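Local coordinates for protein neutral ceramidase (Pseudomonas aeruginosa, PDB 2ZWS) that hydrolyses the N-acyl linkage of ceramides to give sphingosine and a free fatty acid, and also catalyses the reverse synthesis, using a bound zinc ion, at residues L153-R158 with S250-L255; P202-S207 with T244-L249; P409-V414 with N443-Y448. All blocks are in the same frame, centred on the assembly; numbering follows the deposited sequence. Where two conformers were deposited one is given.

Contact 1. Residues L153-R158 with S250-L255; sequences LRNASR and SPNLNL. Unlike the reference sequence in segment 153-158: S157 (reference Asn).
S250 and R158 form a hydrogen-bonded antiparallel pair: S250 N donates to R158 O at 2.8 Å, and R158 N returns a bond to S250 O, its donor lying in the carbonyl plane. Both side chains rise on one face of the strands, and in the conformer given R158 CG lies 3.6 Å from P251 O. S250 is probably the nucleophile, as in related ceramidases. At P251 the pair with S157 is non-hydrogen-bonded, as suits a residue without an N-H, and S157 CA sits 3.2 Å from S250 O in a CA-H...O contact. The two short strands, 157-159 and 249-251, thus make a two-stranded antiparallel sheet, which ends here. N252 carries the pairing into the loop: its N donates to A156 O at 3.0 Å, almost straight at 172° but from above the carbonyl plane. With CG anti to the backbone N (chi1 -170°), the N252 amide turns back to the 153-158 segment. ND2 gives a bond to N155 O at 3.0 Å, close to its own amide plane; R275 of helix 265-286 donates to the same carbonyl. The N155 amide crosses that of N252, their planes 73° apart.

Contact 2. Residues P202-S207 with T244-L249; sequences PVHSTS and TNAGNL. With ZN (zinc ion), chain B.
H204 has an unusual chi1 of -94°, and with chi2 at 72° the imidazole turns ND1 back toward L249 O and leaves NE2 pointing at the zinc ion. L249 keeps CG anti to its carbonyl carbon (chi1 -68°), and CD1 at the end of that side chain lies beside the ring of P202, 3.6 Å from P202 CB. The carbonyl oxygen of L249 is gripped twice by one residue: H204 N reaches it at 2.9 Å and H204 ND1 at 2.8 Å, from opposite faces of the carbonyl plane. The ND1 bond is bent, with L249 O tilted a little from the ring plane. ND1 therefore carries a proton, and NE2 is left to bind zinc at 2.1 Å, making the L249 carbonyl a second-shell group that fixes the ring's rotation. The type I turn A246-L249 curls beside the imidazole, with A246 O near the ring edge. P202 wedges in behind, its CB 3.7 Å from A246 CB and its CG 3.1 Å from T244 OG1. Both buried segments are loops, following the parallel strands 194-200 and 238-242; helix 265-286 lies against V203 and S207, helix 218-231 against S205, and strand 157-159 against V203 and N248.

Contact 3. Residues P409-V414 with N443-Y448; sequences PAEFTV and NAYASY. With ZN (zinc ion), chain B; FMT (formic acid), chain D.
P409-E411 and A444-Y448 run side by side in the same direction, 29° apart, and meet in a parallel bridge of E411 with Y448, where E411 N donates to S447 O at 2.9 Å in a nearly straight bond; a weak bond from A446 N to P409 O precedes it. E411 CG is anti to the carbonyl carbon (chi1 -41°), and beyond it the chain extends across the Y448 ring. CB lies over one face, 3.9 Å from the centroid in a CH-pi contact, and CD follows. The Y445 side chain crosses E411 obliquely, with OE2 at the edge of its ring and the ring plane 52° from the carboxylate; its hydroxyl donates to the anti lone pair of E411 OE2 at 2.6 Å. Y445 N bonds a formate, probably from the crystallisation liquor, that Q68 and S106 also hold. Both carboxylate oxygens bind zinc, OE1 at 2.1 Å and OE2 more loosely at 2.5 Å, alongside Y448 OH at 2.2 Å; H97, H204 and a water complete the site. Y448 OH meets zinc and the R160 guanidinium together, which keeps it in place. OE2, shared between zinc and the Y445 hydroxyl, ties a probable substrate-binding residue to a first-shell ligand.

How the contacts relate
From the N terminus, the chain leaves strand 142-152 through 153-158, passes strands 181-189 and 194-200, and reaches 202-207. After helix 218-231 and strand 238-242 it returns in 244-249 to close contact 2, and runs straight on into 250-255 to close contact 1. The smaller loop of contact 2 lies within the larger one of contact 1; together they join the ends of strands 142-152, 194-200 and 238-242, and P251 packs on V203, H204 and T206. Contact 3 follows in series, bringing the loop after strand 435-439 to strand 411-412. G247 N probably bonds F412 O, and V414 N probably bonds N248 OD1, joining it to contact 2, with which it shares the zinc ion and its water.

Contact 1. Residues L153-R158 with S250-L255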
# COMPACT_ATOMS: atom_id res chain seq x y z
N LEU A 153 9.79 -0.06 -18.83
CA LEU A 153 10.66 -0.72 -17.84
C LEU A 153 10.57 -2.24 -18.09
O LEU A 153 9.52 -2.84 -17.86
CB LEU A 153 10.21 -0.34 -16.40
CG LEU A 153 10.88 -1.07 -15.23
CD1 LEU A 153 12.42 -0.96 -15.33
CD2 LEU A 153 10.37 -0.49 -13.89
N ARG A 154 11.68 -2.83 -18.56
CA ARG A 154 11.67 -4.21 -19.11
C ARG A 154 11.80 -5.41 -18.15
O ARG A 154 11.15 -6.44 -18.35
CB ARG A 154 12.81 -4.40 -20.12
CG ARG A 154 12.86 -3.45 -21.27
CD ARG A 154 13.93 -3.91 -22.28
NE ARG A 154 15.30 -4.00 -21.75
CZ ARG A 154 16.11 -2.96 -21.56
NH1 ARG A 154 15.72 -1.72 -21.85
NH2 ARG A 154 17.34 -3.16 -21.08
N ASN A 155 12.68 -5.26 -17.16
CA ASN A 155 13.29 -6.37 -16.40
C ASN A 155 12.92 -6.36 -14.89
O ASN A 155 13.59 -6.99 -14.06
CB ASN A 155 14.82 -6.20 -16.55
CG ASN A 155 15.62 -7.42 -16.11
OD1 ASN A 155 15.27 -8.57 -16.42
ND2 ASN A 155 16.73 -7.17 -15.42
N ALA A 156 11.85 -5.64 -14.55
CA ALA A 156 11.45 -5.53 -13.14
C ALA A 156 10.31 -6.49 -12.75
O ALA A 156 10.10 -6.77 -11.56
CB ALA A 156 11.08 -4.07 -12.79
N SER A 157 9.55 -6.97 -13.75
CA SER A 157 8.33 -7.75 -13.51
C SER A 157 8.22 -8.94 -14.43
O SER A 157 8.97 -9.07 -15.42
CB SER A 157 7.10 -6.87 -13.73
OG SER A 157 7.11 -6.33 -15.04
N ARG A 158 7.31 -9.84 -14.10
CA ARG A 158 7.02 -11.00 -14.94
C ARG A 158 5.56 -11.39 -14.74
O ARG A 158 5.00 -11.16 -13.66
CB ARG A 158 7.97 -12.16 -14.63
CG ARG A 158 7.81 -12.76 -13.24
CD ARG A 158 8.70 -13.99 -13.04
NE ARG A 158 8.18 -15.17 -13.74
CZ ARG A 158 7.20 -15.96 -13.30
NH1 ARG A 158 6.63 -15.74 -12.12
NH2 ARG A 158 6.80 -16.98 -14.03
N SER A 250 4.22 -10.30 -11.09
CA SER A 250 5.13 -10.52 -9.96
C SER A 250 6.47 -9.82 -10.19
O SER A 250 6.85 -9.53 -11.34
CB SER A 250 5.46 -12.01 -9.86
OG SER A 250 4.32 -12.76 -9.51
N PRO A 251 7.25 -9.63 -9.12
CA PRO A 251 8.63 -9.17 -9.35
C PRO A 251 9.36 -10.19 -10.22
O PRO A 251 9.14 -11.43 -10.12
CB PRO A 251 9.24 -9.17 -7.94
CG PRO A 251 8.04 -9.04 -7.02
CD PRO A 251 6.95 -9.83 -7.68
N ASN A 252 10.22 -9.68 -11.08
CA ASN A 252 11.09 -10.57 -11.84
C ASN A 252 12.07 -11.26 -10.88
O ASN A 252 12.38 -10.73 -9.81
CB ASN A 252 11.86 -9.75 -12.85
CG ASN A 252 12.62 -10.61 -13.86
OD1 ASN A 252 12.34 -11.82 -14.05
ND2 ASN A 252 13.62 -10.00 -14.48
N LEU A 253 12.55 -12.45 -11.27
CA LEU A 253 13.67 -13.08 -10.57
C LEU A 253 14.88 -12.16 -10.49
O LEU A 253 15.15 -11.40 -11.44
CB LEU A 253 14.06 -14.39 -11.25
CG LEU A 253 13.03 -15.50 -11.23
CD1 LEU A 253 13.61 -16.67 -12.04
CD2 LEU A 253 12.63 -15.92 -9.82
N ASN A 254 15.59 -12.21 -9.37
CA ASN A 254 16.80 -11.40 -9.22
C ASN A 254 18.03 -12.23 -9.54
O ASN A 254 18.53 -13.00 -8.70
CB ASN A 254 16.91 -10.84 -7.80
CG ASN A 254 18.19 -10.09 -7.58
OD1 ASN A 254 18.93 -9.77 -8.52
ND2 ASN A 254 18.46 -9.78 -6.31
N LEU A 255 18.50 -12.10 -10.78
CA LEU A 255 19.65 -12.87 -11.24
C LEU A 255 20.89 -11.99 -11.40
O LEU A 255 21.80 -12.32 -12.14
CB LEU A 255 19.31 -13.61 -12.55
CG LEU A 255 18.13 -14.58 -12.42
CD1 LEU A 255 17.84 -15.25 -13.78
CD2 LEU A 255 18.33 -15.64 -11.33

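Contact 2. Residues P202-S207 with T244-L249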
# COMPACT_ATOMS: atom_id res chain seq x y z
N PRO A 202 3.10 -1.30 -12.79
CA PRO A 202 2.51 -2.48 -12.11
C PRO A 202 3.50 -3.59 -11.82
O PRO A 202 4.14 -4.13 -12.73
CB PRO A 202 1.46 -2.97 -13.12
CG PRO A 202 2.08 -2.59 -14.50
CD PRO A 202 2.99 -1.37 -14.26
N VAL A 203 3.60 -3.96 -10.54
CA VAL A 203 4.36 -5.13 -10.12
C VAL A 203 3.97 -5.43 -8.67
O VAL A 203 3.98 -4.51 -7.86
CB VAL A 203 5.91 -4.94 -10.27
CG1 VAL A 203 6.46 -3.75 -9.41
CG2 VAL A 203 6.65 -6.26 -9.99
N HIS A 204 3.60 -6.68 -8.38
CA HIS A 204 3.31 -7.04 -6.99
C HIS A 204 4.45 -6.66 -6.05
O HIS A 204 5.62 -6.92 -6.34
CB HIS A 204 2.97 -8.52 -6.82
CG HIS A 204 1.51 -8.81 -6.87
ND1 HIS A 204 0.78 -8.75 -8.05
CD2 HIS A 204 0.63 -9.16 -5.90
CE1 HIS A 204 -0.49 -9.03 -7.78
NE2 HIS A 204 -0.60 -9.27 -6.48
N SER A 205 4.08 -6.08 -4.92
CA SER A 205 5.04 -5.71 -3.90
C SER A 205 5.20 -6.87 -2.90
O SER A 205 4.82 -6.77 -1.71
CB SER A 205 4.61 -4.40 -3.22
OG SER A 205 4.76 -3.34 -4.15
N THR A 206 5.80 -7.94 -3.40
CA THR A 206 5.85 -9.23 -2.70
C THR A 206 7.28 -9.73 -2.64
O THR A 206 7.52 -10.93 -2.52
CB THR A 206 5.00 -10.29 -3.44
OG1 THR A 206 5.37 -10.29 -4.83
CG2 THR A 206 3.51 -10.00 -3.33
N SER A 207 8.26 -8.83 -2.77
CA SER A 207 9.65 -9.26 -2.65
C SER A 207 9.96 -9.84 -1.27
O SER A 207 10.79 -10.74 -1.16
CB SER A 207 10.60 -8.10 -2.96
OG SER A 207 10.44 -7.70 -4.32
N THR A 244 -0.45 0.17 -11.20
CA THR A 244 -1.49 0.26 -12.24
C THR A 244 -2.33 -1.03 -12.27
O THR A 244 -3.11 -1.27 -11.35
CB THR A 244 -0.94 0.67 -13.64
OG1 THR A 244 -0.02 -0.31 -14.12
CG2 THR A 244 -0.25 2.01 -13.56
N ASN A 245 -2.14 -1.85 -13.30
CA ASN A 245 -2.87 -3.09 -13.45
C ASN A 245 -1.86 -4.22 -13.19
O ASN A 245 -1.20 -4.71 -14.11
CB ASN A 245 -3.54 -3.20 -14.85
CG ASN A 245 -2.77 -2.47 -15.96
OD1 ASN A 245 -3.30 -1.55 -16.60
ND2 ASN A 245 -1.53 -2.89 -16.21
N ALA A 246 -1.75 -4.62 -11.92
CA ALA A 246 -0.70 -5.57 -11.48
C ALA A 246 -1.23 -6.95 -11.08
O ALA A 246 -0.48 -7.77 -10.52
CB ALA A 246 0.08 -4.95 -10.31
N GLY A 247 -2.50 -7.23 -11.39
CA GLY A 247 -3.15 -8.43 -10.89
C GLY A 247 -2.38 -9.71 -11.20
O GLY A 247 -2.37 -10.66 -10.39
N ASN A 248 -1.78 -9.77 -12.39
CA ASN A 248 -1.08 -10.98 -12.79
C ASN A 248 0.43 -10.77 -12.95
O ASN A 248 1.09 -11.52 -13.67
CB ASN A 248 -1.71 -11.63 -14.08
CG ASN A 248 -1.86 -10.63 -15.24
OD1 ASN A 248 -1.60 -9.43 -15.09
ND2 ASN A 248 -2.24 -11.14 -16.43
N LEU A 249 0.97 -9.77 -12.25
CA LEU A 249 2.39 -9.41 -12.38
C LEU A 249 3.15 -9.53 -11.05
O LEU A 249 2.79 -8.89 -10.05
CB LEU A 249 2.53 -7.98 -12.91
CG LEU A 249 2.10 -7.72 -14.35
CD1 LEU A 249 2.06 -6.22 -14.59
CD2 LEU A 249 3.12 -8.33 -15.28
ZN ZN B . -2.35 -9.20 -5.30
O HOH W 1 -1.90 -10.35 -3.58

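Contact 3. Residues P409-V414 with N443-Y448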
# COMPACT_ATOMS: atom_id res chain seq x y z
N PRO A 409 -11.05 -0.05 -7.55
CA PRO A 409 -10.97 -0.76 -6.26
C PRO A 409 -10.66 -2.24 -6.30
O PRO A 409 -11.31 -3.04 -5.59
CB PRO A 409 -12.37 -0.53 -5.67
CG PRO A 409 -13.28 -0.56 -6.93
CD PRO A 409 -12.45 0.17 -7.98
N ALA A 410 -9.71 -2.63 -7.13
CA ALA A 410 -9.37 -4.05 -7.23
C ALA A 410 -7.99 -4.24 -7.88
O ALA A 410 -7.31 -3.27 -8.23
CB ALA A 410 -10.45 -4.81 -8.06
N GLU A 411 -7.58 -5.51 -8.03
CA GLU A 411 -6.35 -5.87 -8.74
C GLU A 411 -6.71 -6.25 -10.16
O GLU A 411 -7.29 -7.31 -10.37
CB GLU A 411 -5.66 -7.08 -8.09
CG GLU A 411 -5.65 -7.08 -6.58
CD GLU A 411 -4.50 -7.89 -6.00
OE1 GLU A 411 -3.41 -8.06 -6.65
OE2 GLU A 411 -4.68 -8.36 -4.87
N PHE A 412 -6.35 -5.42 -11.13
CA PHE A 412 -6.68 -5.71 -12.52
C PHE A 412 -5.50 -6.36 -13.21
O PHE A 412 -4.38 -5.92 -13.09
CB PHE A 412 -7.07 -4.42 -13.23
CG PHE A 412 -8.41 -3.89 -12.81
CD1 PHE A 412 -8.60 -3.36 -11.51
CD2 PHE A 412 -9.47 -3.87 -13.70
CE1 PHE A 412 -9.85 -2.90 -11.12
CE2 PHE A 412 -10.70 -3.37 -13.31
CZ PHE A 412 -10.90 -2.88 -12.00
N THR A 413 -5.75 -7.40 -14.00
CA THR A 413 -4.67 -7.96 -14.79
C THR A 413 -4.29 -6.97 -15.87
O THR A 413 -5.02 -6.01 -16.13
CB THR A 413 -5.12 -9.21 -15.51
OG1 THR A 413 -6.25 -8.89 -16.34
CG2 THR A 413 -5.47 -10.31 -14.52
N VAL A 414 -3.15 -7.22 -16.51
CA VAL A 414 -2.65 -6.30 -17.55
C VAL A 414 -3.76 -5.97 -18.57
O VAL A 414 -4.09 -4.80 -18.78
CB VAL A 414 -1.39 -6.88 -18.27
CG1 VAL A 414 -1.01 -6.04 -19.52
CG2 VAL A 414 -0.21 -6.98 -17.29
N ASN A 443 -9.27 3.17 -3.10
CA ASN A 443 -10.53 3.49 -2.42
C ASN A 443 -11.30 2.33 -1.79
O ASN A 443 -12.06 2.56 -0.84
CB ASN A 443 -11.46 4.33 -3.30
CG ASN A 443 -10.85 5.66 -3.73
OD1 ASN A 443 -11.09 6.11 -4.87
ND2 ASN A 443 -10.13 6.31 -2.84
N ALA A 444 -11.14 1.11 -2.30
CA ALA A 444 -11.68 -0.10 -1.66
C ALA A 444 -10.88 -1.27 -2.20
O ALA A 444 -9.99 -1.07 -3.04
CB ALA A 444 -13.17 -0.28 -1.94
N TYR A 445 -11.21 -2.47 -1.74
CA TYR A 445 -10.55 -3.65 -2.29
C TYR A 445 -11.56 -4.74 -2.51
O TYR A 445 -12.22 -5.19 -1.58
CB TYR A 445 -9.45 -4.12 -1.34
CG TYR A 445 -8.72 -5.31 -1.89
CD1 TYR A 445 -7.71 -5.16 -2.86
CD2 TYR A 445 -9.06 -6.59 -1.47
CE1 TYR A 445 -7.06 -6.29 -3.39
CE2 TYR A 445 -8.40 -7.70 -1.96
CZ TYR A 445 -7.41 -7.56 -2.93
OH TYR A 445 -6.77 -8.66 -3.43
N ALA A 446 -11.67 -5.18 -3.77
CA ALA A 446 -12.65 -6.22 -4.13
C ALA A 446 -11.95 -7.28 -4.98
O ALA A 446 -12.45 -7.68 -6.04
CB ALA A 446 -13.83 -5.58 -4.86
N SER A 447 -10.81 -7.75 -4.48
CA SER A 447 -10.08 -8.87 -5.06
C SER A 447 -9.62 -8.62 -6.50
O SER A 447 -9.13 -7.57 -6.80
CB SER A 447 -10.89 -10.16 -4.87
OG SER A 447 -10.99 -10.43 -3.47
N TYR A 448 -9.80 -9.58 -7.41
CA TYR A 448 -9.14 -9.52 -8.73
C TYR A 448 -10.10 -9.25 -9.89
O TYR A 448 -11.30 -9.53 -9.80
CB TYR A 448 -8.31 -10.80 -8.99
CG TYR A 448 -7.04 -10.87 -8.15
CD1 TYR A 448 -7.07 -11.25 -6.81
CD2 TYR A 448 -5.81 -10.57 -8.71
CE1 TYR A 448 -5.88 -11.28 -6.02
CE2 TYR A 448 -4.63 -10.63 -7.98
CZ TYR A 448 -4.64 -10.97 -6.62
OH TYR A 448 -3.44 -10.98 -5.90
ZN ZN B . -2.35 -9.20 -5.30
C FMT D . -12.89 -3.74 1.32
O1 FMT D . -12.72 -2.68 0.67
O2 FMT D . -13.03 -3.78 2.56
O HOH W 1 -1.90 -10.35 -3.58